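Local structure of amidase (Bacillus anthracis, 5EWQ) at residues Asp348-Asn353 and Lys443-Leu448; Leu458-Val461 and Pro465-Ala468. The protein is an amidase-family enzyme, related to glutamyl-tRNA(Gln) amidotransferase subunit A, that probably hydrolyses amide bonds. All coordinates share one frame; numbering follows the deposited sequence.

Contact 1 (348-353 with 443-448) and contact 2 (458-461 with 465-468) follow in series along the chain, and their centres lie about 14 Å apart on the same side of the chain's centre. Both reach the 11-stranded mixed sheet of the amidase fold: contact 1 packs beside strand 447-451, near the outermost strand 345-347, whereas contact 2 sets helix 457-462 against the start of strand 466-473. They also meet directly, L352 CD2 lying 3.7 Å from L458 CD1. The apolar packing of the peripheral loop thereby runs on to the helix that joins strands 447-451 and 466-473, deeper in the chain.

Contact 1 of 2, residues Asp348-Asn353 and Lys443-Leu448; sequences DYIQLN and KGLDAL
Beyond the outermost strand 345-347 of the large mixed sheet, the loop 348-353 brings I350 to L445 and L352 to L448 at the entrance to strand 447-451. The backbones stay well apart, with CA of I350 9.0 Å from CA of L448, and no hydrogen bond joins the two segments. Methyl groups therefore make the connection, and the buried surface is modest, 131 Å² summed over both sides.

I350 and L445 reach toward each other tip to tip, I350 CD1 standing 3.6 Å from L445 CD2. The long branch of I350 is fully extended (chi2 -179°), which carries CD1 straight out across the gap, while CG2 remains closer to its own backbone. On the other side, L445 turns CG away from its carbonyl carbon and sends CD2 forward. The second pair is looser: L352 and L448 pass at a slant, with L352 CD1 4.2 Å from L448 CD2.

In the amidase-fold sheet this packs the loop after edge strand 345-347 against side chains starting the internal strand 447-451. A backbone hydrogen bond links I350 to L317, at the end of strand 314-317, so the loop continues beside the strand next to 345-347. Others join A447 to G316 and L448 to V485, placing strand 447-451 between strands 314-317 and 479-485. The side chain of D446, on the far side from the loop, accepts a hydrogen bond from K314 N through OD2.

Within each segment the apolar side chains also touch. I350 CG2 lies 3.6 Å from L352 CD1, and L445 CD2 lies 3.7 Å from L448 CD1, so the two cross-segment pairs are neighbours in one continuous patch, which Y439 and L440 extend by packing on I350 and L448 respectively.

Contact 2 of 2, residues Leu458-Val461 and Pro465-Ala468; sequences LSAV and PELA
S459, in the first turn of the short helix 457-462, faces P465 and E466 at the start of strand 466-473, the CA atoms of S459 and P465 being 7.0 Å apart. Three residues separate the segments, so the chain leaves the helix and turns almost at once into the strand.

The side chains of S459 and E466 both set out toward the opposite segment, and together they supply most of the 117 Å² buried here. With CG anti to its carbonyl carbon and the chain extended from there (chi2 164°), E466 extends its carboxylate to the helix. Its CG comes within 4.0 Å of S459 CB. The modelled separation of S459 OG and E466 OE2 is too short to be trusted, so the nature of that meeting is doubtful; S459 OG is hydrogen-bonded to V456 O, just before the segment. If the carboxylate is placed correctly, the backbone of A460 is also near the same oxygen, A460 N lying 3.5 Å from E466 OE2.

In topology the helix is the connection of a beta-alpha-beta crossover: strands 447-451 and 466-473 run parallel, with strand 479-485 inserted between them in the sheet. Backbone bonds from 466-473 alternate accordingly, E466 and A468 pairing with R242 and G240 of strand 239-242, L467 with F484 of strand 479-485.

L458 and V461 pack against helix 418-437, while P465 and L467 rest on helix 491-503. The carboxylate of E466 has a like-charged neighbour, E224, close to OE1.

Contact 1 of 2, residues Asp348-Asn353 and Lys443-Leu448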
loop_
_atom_site.group_PDB
_atom_site.type_symbol
_atom_site.label_atom_id
_atom_site.label_comp_id
_atom_site.label_asym_id
_atom_site.label_seq_id
_atom_site.Cartn_x
_atom_site.Cartn_y
_atom_site.Cartn_z
ATOM N N ASP A 348 13.938 -22.831 13.568
ATOM C CA ASP A 348 13.383 -22.730 14.929
ATOM C C ASP A 348 12.410 -21.576 15.182
ATOM O O ASP A 348 11.403 -21.443 14.491
ATOM C CB ASP A 348 14.537 -22.646 15.938
ATOM N N TYR A 349 12.725 -20.763 16.187
ATOM C CA TYR A 349 11.937 -19.586 16.535
ATOM C C TYR A 349 12.885 -18.430 16.823
ATOM O O TYR A 349 13.425 -18.309 17.925
ATOM C CB TYR A 349 11.031 -19.875 17.737
ATOM C CG TYR A 349 10.542 -18.661 18.507
ATOM C CD1 TYR A 349 9.954 -17.578 17.861
ATOM C CD2 TYR A 349 10.649 -18.619 19.891
ATOM C CE1 TYR A 349 9.505 -16.483 18.577
ATOM C CE2 TYR A 349 10.204 -17.533 20.610
ATOM C CZ TYR A 349 9.637 -16.470 19.950
ATOM O OH TYR A 349 9.193 -15.391 20.674
ATOM N N ILE A 350 13.093 -17.589 15.815
ATOM C CA ILE A 350 14.009 -16.462 15.920
ATOM C C ILE A 350 13.309 -15.250 16.519
ATOM O O ILE A 350 12.355 -14.734 15.941
ATOM C CB ILE A 350 14.588 -16.076 14.541
ATOM C CG1 ILE A 350 15.305 -17.268 13.909
ATOM C CG2 ILE A 350 15.514 -14.867 14.664
ATOM C CD1 ILE A 350 15.904 -16.959 12.568
ATOM N N GLN A 351 13.780 -14.803 17.680
ATOM C CA GLN A 351 13.224 -13.619 18.324
ATOM C C GLN A 351 14.148 -12.419 18.140
ATOM O O GLN A 351 15.191 -12.316 18.790
ATOM C CB GLN A 351 12.975 -13.878 19.813
ATOM C CG GLN A 351 12.382 -12.688 20.554
ATOM C CD GLN A 351 11.711 -13.080 21.853
ATOM O OE1 GLN A 351 11.502 -14.262 22.126
ATOM N NE2 GLN A 351 11.364 -12.086 22.662
ATOM N N LEU A 352 13.759 -11.519 17.243
ATOM C CA LEU A 352 14.539 -10.321 16.957
ATOM C C LEU A 352 14.576 -9.394 18.165
ATOM O O LEU A 352 13.610 -9.309 18.924
ATOM C CB LEU A 352 13.965 -9.587 15.743
ATOM C CG LEU A 352 14.594 -9.863 14.375
ATOM C CD1 LEU A 352 14.885 -11.340 14.185
ATOM C CD2 LEU A 352 13.684 -9.357 13.264
ATOM N N ASN A 353 15.696 -8.700 18.339
ATOM C CA ASN A 353 15.859 -7.779 19.457
ATOM C C ASN A 353 15.744 -6.323 19.022
ATOM O O ASN A 353 16.562 -5.830 18.246
ATOM C CB ASN A 353 17.205 -8.012 20.146
ATOM C CG ASN A 353 17.435 -7.069 21.311
ATOM O OD1 ASN A 353 18.018 -5.997 21.150
ATOM N ND2 ASN A 353 16.976 -7.465 22.492
ATOM N N LYS A 443 24.015 -16.191 8.992
ATOM C CA LYS A 443 23.567 -17.572 9.136
ATOM C C LYS A 443 22.979 -18.120 7.836
ATOM O O LYS A 443 22.406 -19.210 7.813
ATOM C CB LYS A 443 22.552 -17.681 10.275
ATOM C CG LYS A 443 23.142 -17.335 11.636
ATOM C CD LYS A 443 22.121 -17.464 12.755
ATOM C CE LYS A 443 22.739 -17.099 14.097
ATOM N NZ LYS A 443 21.766 -17.210 15.219
ATOM N N GLY A 444 23.127 -17.354 6.759
ATOM C CA GLY A 444 22.773 -17.813 5.426
ATOM C C GLY A 444 21.292 -18.004 5.159
ATOM O O GLY A 444 20.913 -18.755 4.259
ATOM N N LEU A 445 20.451 -17.326 5.932
ATOM C CA LEU A 445 19.007 -17.404 5.730
ATOM C C LEU A 445 18.587 -16.531 4.554
ATOM O O LEU A 445 19.016 -15.384 4.436
ATOM C CB LEU A 445 18.256 -16.983 6.995
ATOM C CG LEU A 445 17.975 -18.037 8.071
ATOM C CD1 LEU A 445 19.234 -18.775 8.499
ATOM C CD2 LEU A 445 17.323 -17.379 9.270
ATOM N N ASP A 446 17.745 -17.078 3.684
ATOM C CA ASP A 446 17.307 -16.359 2.494
ATOM C C ASP A 446 16.254 -15.302 2.816
ATOM O O ASP A 446 16.230 -14.236 2.199
ATOM C CB ASP A 446 16.767 -17.340 1.452
ATOM C CG ASP A 446 17.864 -18.171 0.814
ATOM O OD1 ASP A 446 18.908 -17.592 0.444
ATOM O OD2 ASP A 446 17.687 -19.400 0.690
ATOM N N ALA A 447 15.389 -15.597 3.781
ATOM C CA ALA A 447 14.327 -14.670 4.158
ATOM C C ALA A 447 13.792 -14.947 5.558
ATOM O O ALA A 447 14.013 -16.019 6.120
ATOM C CB ALA A 447 13.193 -14.727 3.144
ATOM N N LEU A 448 13.086 -13.967 6.113
ATOM C CA LEU A 448 12.458 -14.098 7.423
ATOM C C LEU A 448 10.955 -13.858 7.316
ATOM O O LEU A 448 10.523 -12.866 6.733
ATOM C CB LEU A 448 13.078 -13.116 8.421
ATOM C CG LEU A 448 14.151 -13.632 9.383
ATOM C CD1 LEU A 448 15.235 -14.400 8.649
ATOM C CD2 LEU A 448 14.756 -12.473 10.163
#

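Contact 2 of 2, residues Leu458-Val461 and Pro465-Ala468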
loop_
_atom_site.group_PDB
_atom_site.type_symbol
_atom_site.label_atom_id
_atom_site.label_comp_id
_atom_site.label_asym_id
_atom_site.label_seq_id
_atom_site.Cartn_x
_atom_site.Cartn_y
_atom_site.Cartn_z
ATOM N N LEU A 458 12.513 -3.142 12.601
ATOM C CA LEU A 458 13.901 -3.331 12.195
ATOM C C LEU A 458 14.080 -3.267 10.681
ATOM O O LEU A 458 14.976 -2.585 10.183
ATOM C CB LEU A 458 14.428 -4.664 12.725
ATOM C CG LEU A 458 14.319 -4.868 14.237
ATOM C CD1 LEU A 458 14.946 -6.187 14.650
ATOM C CD2 LEU A 458 14.962 -3.711 14.983
ATOM N N SER A 459 13.227 -3.980 9.952
ATOM C CA SER A 459 13.345 -4.064 8.500
ATOM C C SER A 459 13.042 -2.734 7.813
ATOM O O SER A 459 13.542 -2.464 6.721
ATOM C CB SER A 459 12.420 -5.156 7.955
ATOM O OG SER A 459 11.073 -4.922 8.329
ATOM N N ALA A 460 12.224 -1.907 8.456
ATOM C CA ALA A 460 11.860 -0.609 7.899
ATOM C C ALA A 460 13.009 0.387 8.031
ATOM O O ALA A 460 13.316 1.121 7.092
ATOM C CB ALA A 460 10.611 -0.070 8.580
ATOM N N VAL A 461 13.640 0.403 9.200
ATOM C CA VAL A 461 14.756 1.306 9.461
ATOM C C VAL A 461 15.991 0.900 8.660
ATOM O O VAL A 461 16.681 1.745 8.090
ATOM C CB VAL A 461 15.108 1.343 10.963
ATOM C CG1 VAL A 461 16.371 2.154 11.204
ATOM C CG2 VAL A 461 13.946 1.912 11.763
ATOM N N PRO A 465 13.662 -5.010 2.271
ATOM C CA PRO A 465 12.344 -5.189 1.653
ATOM C C PRO A 465 11.416 -6.103 2.453
ATOM O O PRO A 465 11.878 -7.007 3.147
ATOM C CB PRO A 465 12.678 -5.812 0.296
ATOM C CG PRO A 465 13.965 -6.519 0.520
ATOM C CD PRO A 465 14.727 -5.659 1.487
ATOM N N GLU A 466 10.114 -5.854 2.346
ATOM C CA GLU A 466 9.107 -6.646 3.043
ATOM C C GLU A 466 8.005 -7.071 2.082
ATOM O O GLU A 466 7.546 -6.272 1.269
ATOM C CB GLU A 466 8.504 -5.852 4.203
ATOM C CG GLU A 466 9.515 -5.324 5.202
ATOM C CD GLU A 466 8.932 -4.238 6.081
ATOM O OE1 GLU A 466 7.778 -3.829 5.830
ATOM O OE2 GLU A 466 9.625 -3.791 7.019
ATOM N N LEU A 467 7.576 -8.326 2.178
ATOM C CA LEU A 467 6.522 -8.832 1.305
ATOM C C LEU A 467 5.427 -9.549 2.090
ATOM O O LEU A 467 5.674 -10.576 2.722
ATOM C CB LEU A 467 7.107 -9.774 0.251
ATOM C CG LEU A 467 6.113 -10.319 -0.776
ATOM C CD1 LEU A 467 5.482 -9.183 -1.565
ATOM C CD2 LEU A 467 6.787 -11.313 -1.708
ATOM N N ALA A 468 4.216 -9.004 2.038
ATOM C CA ALA A 468 3.078 -9.582 2.746
ATOM C C ALA A 468 2.281 -10.522 1.848
ATOM O O ALA A 468 1.906 -10.162 0.734
ATOM C CB ALA A 468 2.182 -8.481 3.285
#